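Local coordinates for protein AT-less polyketide synthase (PDB 4TKT) that probably catalyses the decarboxylative condensation that lengthens the polyketide chain, as a ketosynthase domain of the isomigrastatin synthase, at residues D53-R56 / G57-G60; G220-L223 / M224-E227. All blocks are in the same frame, centred on the assembly; numbering follows the deposited sequence.

In the fold
The two contacts lie side by side on the same flank of the ketosynthase, their centres about 10 Å apart, but differ in depth and chemistry. Interaction 1 is a surface turn in a loop and has no buried residue among those that touch; within it there are one side-chain-to-backbone bond and a valine packed against an arginine chain. Interaction 2 is partly buried and helical, held mainly by backbone bonds, with apolar packing on its inner face. They meet where Gly60 O lies 3.5 Å from Leu223 CD2. Thr62 joins them further, pairing through its backbone with Asp53 and through OG1 with the carbonyl of Tyr222.

Interaction 1 of 2, residues D53-R56 / G57-G60; sequences DARR and GVPG
Arg55 and Val58 are the end residues of a type II beta turn, with Arg56 and Gly57 at its corners. Their CA atoms stand 6.3 Å apart, and the extended backbone of Arg56 together with the positive phi of Gly57 (74°) fits the type II form. A beta carbon at Gly57 would collide with the carbonyl oxygen of Arg56, so the bare glycine suits this position. No hydrogen bond joins the two halves; they meet through van der Waals contacts of Val58.

Val58 makes its closest contacts through one methyl. Its CG2 sits 3.3 Å from Arg55 O, and the same methyl touches the arginine chain, with Arg55 CB at 3.7 Å from Val58 CG2 and CG and CD equally near. Because CG of Arg55 stands opposite the backbone N (chi1 -176°), the first three carbons of the chain run past this methyl before the chain bends at chi3. The two side chains thus cross at a slant, with methylene rather than guanidinium against the valine. The other methyl, Val58 CG1, makes a looser approach to Asp53 OD2 at 4.2 Å.

Before the turn, Asp53 forms an Asx turn: Arg55 N donates to Asp53 OD1 at 3.0 Å with a nearly straight angle of 161°. The N-H arrives on the anti side of OD1, somewhat out of the carboxylate plane, and this bond helps to set the course of the chain into the turn.

Arg56 points away, its extended chain carrying the guanidinium to Gln229, to Ser233 and to a salt bridge with Asp245. The loop, which connects strand 39-40 to strand 66-67, is thereby tied to chain that follows helix 220-227, at the periphery of the ketosynthase, the centre of the contact lying about 35 Å from the centre of the chain.

Interaction 2 of 2, residues G220-L223 / M224-E227; sequences GKYL and MIGE
Ile225 packs against the preceding turn of helix 220-227, and its contact with Tyr222 makes up the close inner part of this region. The two side chains run alongside each other and point the same way, Ile225 CD1 lying 4.0 Å from Tyr222 CD2 at an oblique approach to the ring. CG1 of Ile225 occupies the crowded position between backbone N and carbonyl carbon (chi1 64°), which places it 3.4 Å from Tyr222 O; CG2 comes equally close to Lys221 O. An alanine here would remove all three of these outer carbons and would probably leave the CD2 flank of the tyrosine ring without its apolar neighbour.

Backbone bonds of the i to i+4 kind hold the turns together. Ile225 N donates to Lys221 O at 3.1 Å and 160°, whereas Gly226 N makes only a weak bond to Tyr222 O. A beta carbon on Gly226 would press on that same carbonyl, which also accepts from Thr62 OG1.

The outer side is looser. Exposed Met224, here selenomethionine, touches the previous turn with CB, 3.5 Å from Gly220 O, while its bent chain leads away. Glu227 likewise uses CB against Leu223 O and extends its chain beyond; its N-H reaches Leu223 O from above the carbonyl plane, at 3.2 Å and 150°.

On the buried side the polar ends are satisfied elsewhere: Tyr222 OH bonds to Trp66 O, and Lys221 NZ to Ser216 OG and Leu215 O, with a cation-pi contact to Tyr139. The helix follows strand 208-214 of the central sheet, and its tyrosine packs on Ile41, Phe69 and Pro249, between the loops beside strands 39-40, 66-67 and 252-260.

Interaction 1 of 2, residues D53-R56 / G57-G60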
ATOM      1  N   ASP A  53      14.247  27.653  11.964  1.00 40.15           N
ATOM      2  CA  ASP A  53      15.418  28.242  12.602  1.00 41.86           C
ATOM      3  C   ASP A  53      16.459  27.140  12.765  1.00 48.22           C
ATOM      4  O   ASP A  53      16.200  26.130  13.417  1.00 39.37           O
ATOM      5  CB  ASP A  53      15.060  28.865  13.954  1.00 42.18           C
ATOM      6  CG  ASP A  53      16.171  29.745  14.511  1.00 58.06           C
ATOM      7  OD1 ASP A  53      17.358  29.365  14.412  1.00 59.29           O
ATOM      8  OD2 ASP A  53      15.855  30.826  15.052  1.00 58.84           O
ATOM      9  N   ALA A  54      17.634  27.338  12.175  1.00 47.57           N
ATOM     10  CA  ALA A  54      18.660  26.297  12.140  1.00 45.19           C
ATOM     11  C   ALA A  54      19.187  25.931  13.528  1.00 45.20           C
ATOM     12  O   ALA A  54      19.729  24.844  13.723  1.00 46.64           O
ATOM     13  CB  ALA A  54      19.808  26.728  11.244  1.00 44.65           C
ATOM     14  N   ARG A  55      19.025  26.835  14.487  1.00 43.03           N
ATOM     15  CA  ARG A  55      19.473  26.582  15.852  1.00 42.98           C
ATOM     16  C   ARG A  55      18.548  25.600  16.571  1.00 46.34           C
ATOM     17  O   ARG A  55      17.360  25.868  16.755  1.00 39.68           O
ATOM     18  CB  ARG A  55      19.562  27.894  16.635  1.00 44.86           C
ATOM     19  CG  ARG A  55      20.111  27.737  18.041  1.00 61.04           C
ATOM     20  CD  ARG A  55      20.161  29.069  18.777  1.00 68.06           C
ATOM     21  NE  ARG A  55      21.050  30.031  18.132  1.00 69.28           N
ATOM     22  CZ  ARG A  55      22.351  30.132  18.386  1.00 66.11           C
ATOM     23  NH1 ARG A  55      22.921  29.324  19.269  1.00 63.12           N
ATOM     24  NH2 ARG A  55      23.084  31.037  17.752  1.00 68.31           N
ATOM     25  N   ARG A  56      19.104  24.460  16.973  1.00 39.74           N
ATOM     26  CA  ARG A  56      18.348  23.422  17.667  1.00 37.67           C
ATOM     27  C   ARG A  56      17.675  23.925  18.942  1.00 38.44           C
ATOM     28  O   ARG A  56      18.279  24.657  19.726  1.00 40.65           O
ATOM     29  CB  ARG A  56      19.264  22.250  18.022  1.00 38.72           C
ATOM     30  CG  ARG A  56      19.583  21.299  16.884  1.00 40.98           C
ATOM     31  CD  ARG A  56      20.596  20.251  17.341  1.00 48.30           C
ATOM     32  NE  ARG A  56      20.741  19.164  16.378  1.00 61.08           N
ATOM     33  CZ  ARG A  56      20.016  18.049  16.393  1.00 74.80           C
ATOM     34  NH1 ARG A  56      19.092  17.866  17.327  1.00 82.60           N
ATOM     35  NH2 ARG A  56      20.214  17.114  15.474  1.00 77.11           N
ATOM     36  N   GLY A  57      16.421  23.526  19.139  1.00 35.88           N
ATOM     37  CA  GLY A  57      15.734  23.733  20.401  1.00 36.96           C
ATOM     38  C   GLY A  57      15.274  25.145  20.709  1.00 40.39           C
ATOM     39  O   GLY A  57      14.927  25.449  21.851  1.00 37.27           O
ATOM     40  N   VAL A  58      15.271  26.012  19.702  1.00 37.96           N
ATOM     41  CA  VAL A  58      14.712  27.349  19.863  1.00 39.35           C
ATOM     42  C   VAL A  58      13.201  27.254  20.052  1.00 38.04           C
ATOM     43  O   VAL A  58      12.516  26.605  19.261  1.00 40.87           O
ATOM     44  CB  VAL A  58      15.023  28.248  18.655  1.00 46.23           C
ATOM     45  CG1 VAL A  58      14.244  29.551  18.745  1.00 42.22           C
ATOM     46  CG2 VAL A  58      16.514  28.518  18.570  1.00 42.58           C
ATOM     47  N   PRO A  59      12.679  27.888  21.113  1.00 46.55           N
ATOM     48  CA  PRO A  59      11.244  27.858  21.413  1.00 37.81           C
ATOM     49  C   PRO A  59      10.399  28.458  20.291  1.00 42.73           C
ATOM     50  O   PRO A  59      10.688  29.561  19.823  1.00 39.84           O
ATOM     51  CB  PRO A  59      11.134  28.707  22.685  1.00 39.32           C
ATOM     52  CG  PRO A  59      12.490  28.668  23.289  1.00 40.32           C
ATOM     53  CD  PRO A  59      13.438  28.632  22.131  1.00 46.41           C
ATOM     54  N   GLY A  60       9.372  27.728  19.866  1.00 36.28           N
ATOM     55  CA  GLY A  60       8.463  28.210  18.844  1.00 36.45           C
ATOM     56  C   GLY A  60       9.010  28.056  17.441  1.00 44.43           C
ATOM     57  O   GLY A  60       8.438  28.572  16.480  1.00 49.21           O
TER

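Interaction 2 of 2, residues G220-L223 / M224-E227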
ATOM      1  N   GLY A 220       2.607  21.771  13.196  1.00 36.17           N
ATOM      2  CA  GLY A 220       2.781  21.349  14.575  1.00 26.45           C
ATOM      3  C   GLY A 220       3.747  20.194  14.759  1.00 34.13           C
ATOM      4  O   GLY A 220       4.567  20.203  15.679  1.00 38.36           O
ATOM      5  N   LYS A 221       3.651  19.202  13.879  1.00 28.99           N
ATOM      6  CA  LYS A 221       4.522  18.034  13.939  1.00 23.64           C
ATOM      7  C   LYS A 221       5.990  18.434  13.867  1.00 33.76           C
ATOM      8  O   LYS A 221       6.842  17.832  14.517  1.00 36.65           O
ATOM      9  CB  LYS A 221       4.194  17.063  12.808  1.00 22.86           C
ATOM     10  CG  LYS A 221       5.062  15.817  12.787  1.00 39.00           C
ATOM     11  CD  LYS A 221       4.922  15.056  11.476  1.00 44.71           C
ATOM     12  CE  LYS A 221       3.503  14.557  11.262  1.00 43.64           C
ATOM     13  NZ  LYS A 221       3.382  13.763  10.007  1.00 40.69           N
ATOM     14  N   TYR A 222       6.277  19.463  13.078  1.00 32.31           N
ATOM     15  CA  TYR A 222       7.646  19.921  12.897  1.00 29.14           C
ATOM     16  C   TYR A 222       8.141  20.727  14.091  1.00 29.28           C
ATOM     17  O   TYR A 222       9.312  20.643  14.455  1.00 30.89           O
ATOM     18  CB  TYR A 222       7.762  20.734  11.607  1.00 31.61           C
ATOM     19  CG  TYR A 222       7.913  19.847  10.396  1.00 32.11           C
ATOM     20  CD1 TYR A 222       6.800  19.287   9.778  1.00 30.71           C
ATOM     21  CD2 TYR A 222       9.168  19.541   9.891  1.00 25.72           C
ATOM     22  CE1 TYR A 222       6.937  18.459   8.677  1.00 24.01           C
ATOM     23  CE2 TYR A 222       9.316  18.714   8.793  1.00 28.17           C
ATOM     24  CZ  TYR A 222       8.197  18.176   8.191  1.00 28.03           C
ATOM     25  OH  TYR A 222       8.342  17.356   7.100  1.00 24.25           O
ATOM     26  N   LEU A 223       7.250  21.494  14.711  1.00 26.72           N
ATOM     27  CA  LEU A 223       7.601  22.210  15.931  1.00 27.69           C
ATOM     28  C   LEU A 223       7.863  21.221  17.062  1.00 35.99           C
ATOM     29  O   LEU A 223       8.586  21.518  18.012  1.00 40.13           O
ATOM     30  CB  LEU A 223       6.492  23.185  16.328  1.00 27.94           C
ATOM     31  CG  LEU A 223       6.299  24.420  15.445  1.00 35.07           C
ATOM     32  CD1 LEU A 223       5.061  25.191  15.868  1.00 35.84           C
ATOM     33  CD2 LEU A 223       7.526  25.319  15.492  1.00 34.18           C
HETATM   34  N   MSE A 224       7.273  20.040  16.941  1.00 36.82           N
HETATM   35  CA  MSE A 224       7.375  19.016  17.970  1.00 32.13           C
HETATM   36  C   MSE A 224       8.695  18.259  17.893  1.00 36.74           C
HETATM   37  O   MSE A 224       9.361  18.049  18.908  1.00 39.98           O
HETATM   38  CB  MSE A 224       6.208  18.042  17.850  1.00 31.84           C
HETATM   39  CG  MSE A 224       6.081  17.080  19.009  1.00 32.65           C
HETATM   40 SE   MSE A 224       5.823  15.256  18.396  1.00141.04          SE
HETATM   41  CE  MSE A 224       7.683  14.760  18.179  1.00 25.20           C
ATOM     42  N   ILE A 225       9.068  17.844  16.688  1.00 31.90           N
ATOM     43  CA  ILE A 225      10.326  17.132  16.493  1.00 33.40           C
ATOM     44  C   ILE A 225      11.513  18.080  16.635  1.00 35.66           C
ATOM     45  O   ILE A 225      12.651  17.643  16.806  1.00 40.58           O
ATOM     46  CB  ILE A 225      10.382  16.439  15.118  1.00 26.15           C
ATOM     47  CG1 ILE A 225      10.339  17.466  13.988  1.00 37.37           C
ATOM     48  CG2 ILE A 225       9.238  15.457  14.976  1.00 25.16           C
ATOM     49  CD1 ILE A 225      10.430  16.845  12.604  1.00 36.57           C
ATOM     50  N   GLY A 226      11.243  19.379  16.565  1.00 28.32           N
ATOM     51  CA  GLY A 226      12.271  20.379  16.779  1.00 29.52           C
ATOM     52  C   GLY A 226      12.540  20.562  18.259  1.00 34.96           C
ATOM     53  O   GLY A 226      13.688  20.646  18.692  1.00 38.53           O
ATOM     54  N   GLU A 227      11.466  20.616  19.038  1.00 30.04           N
ATOM     55  CA  GLU A 227      11.573  20.764  20.481  1.00 34.02           C
ATOM     56  C   GLU A 227      12.191  19.522  21.111  1.00 34.34           C
ATOM     57  O   GLU A 227      13.073  19.619  21.961  1.00 39.20           O
ATOM     58  CB  GLU A 227      10.197  21.033  21.091  1.00 38.01           C
ATOM     59  CG  GLU A 227      10.234  21.402  22.560  1.00 50.40           C
ATOM     60  CD  GLU A 227       8.857  21.395  23.192  1.00 65.67           C
ATOM     61  OE1 GLU A 227       8.508  22.383  23.874  1.00 76.18           O
ATOM     62  OE2 GLU A 227       8.126  20.399  23.014  1.00 68.14           O
TER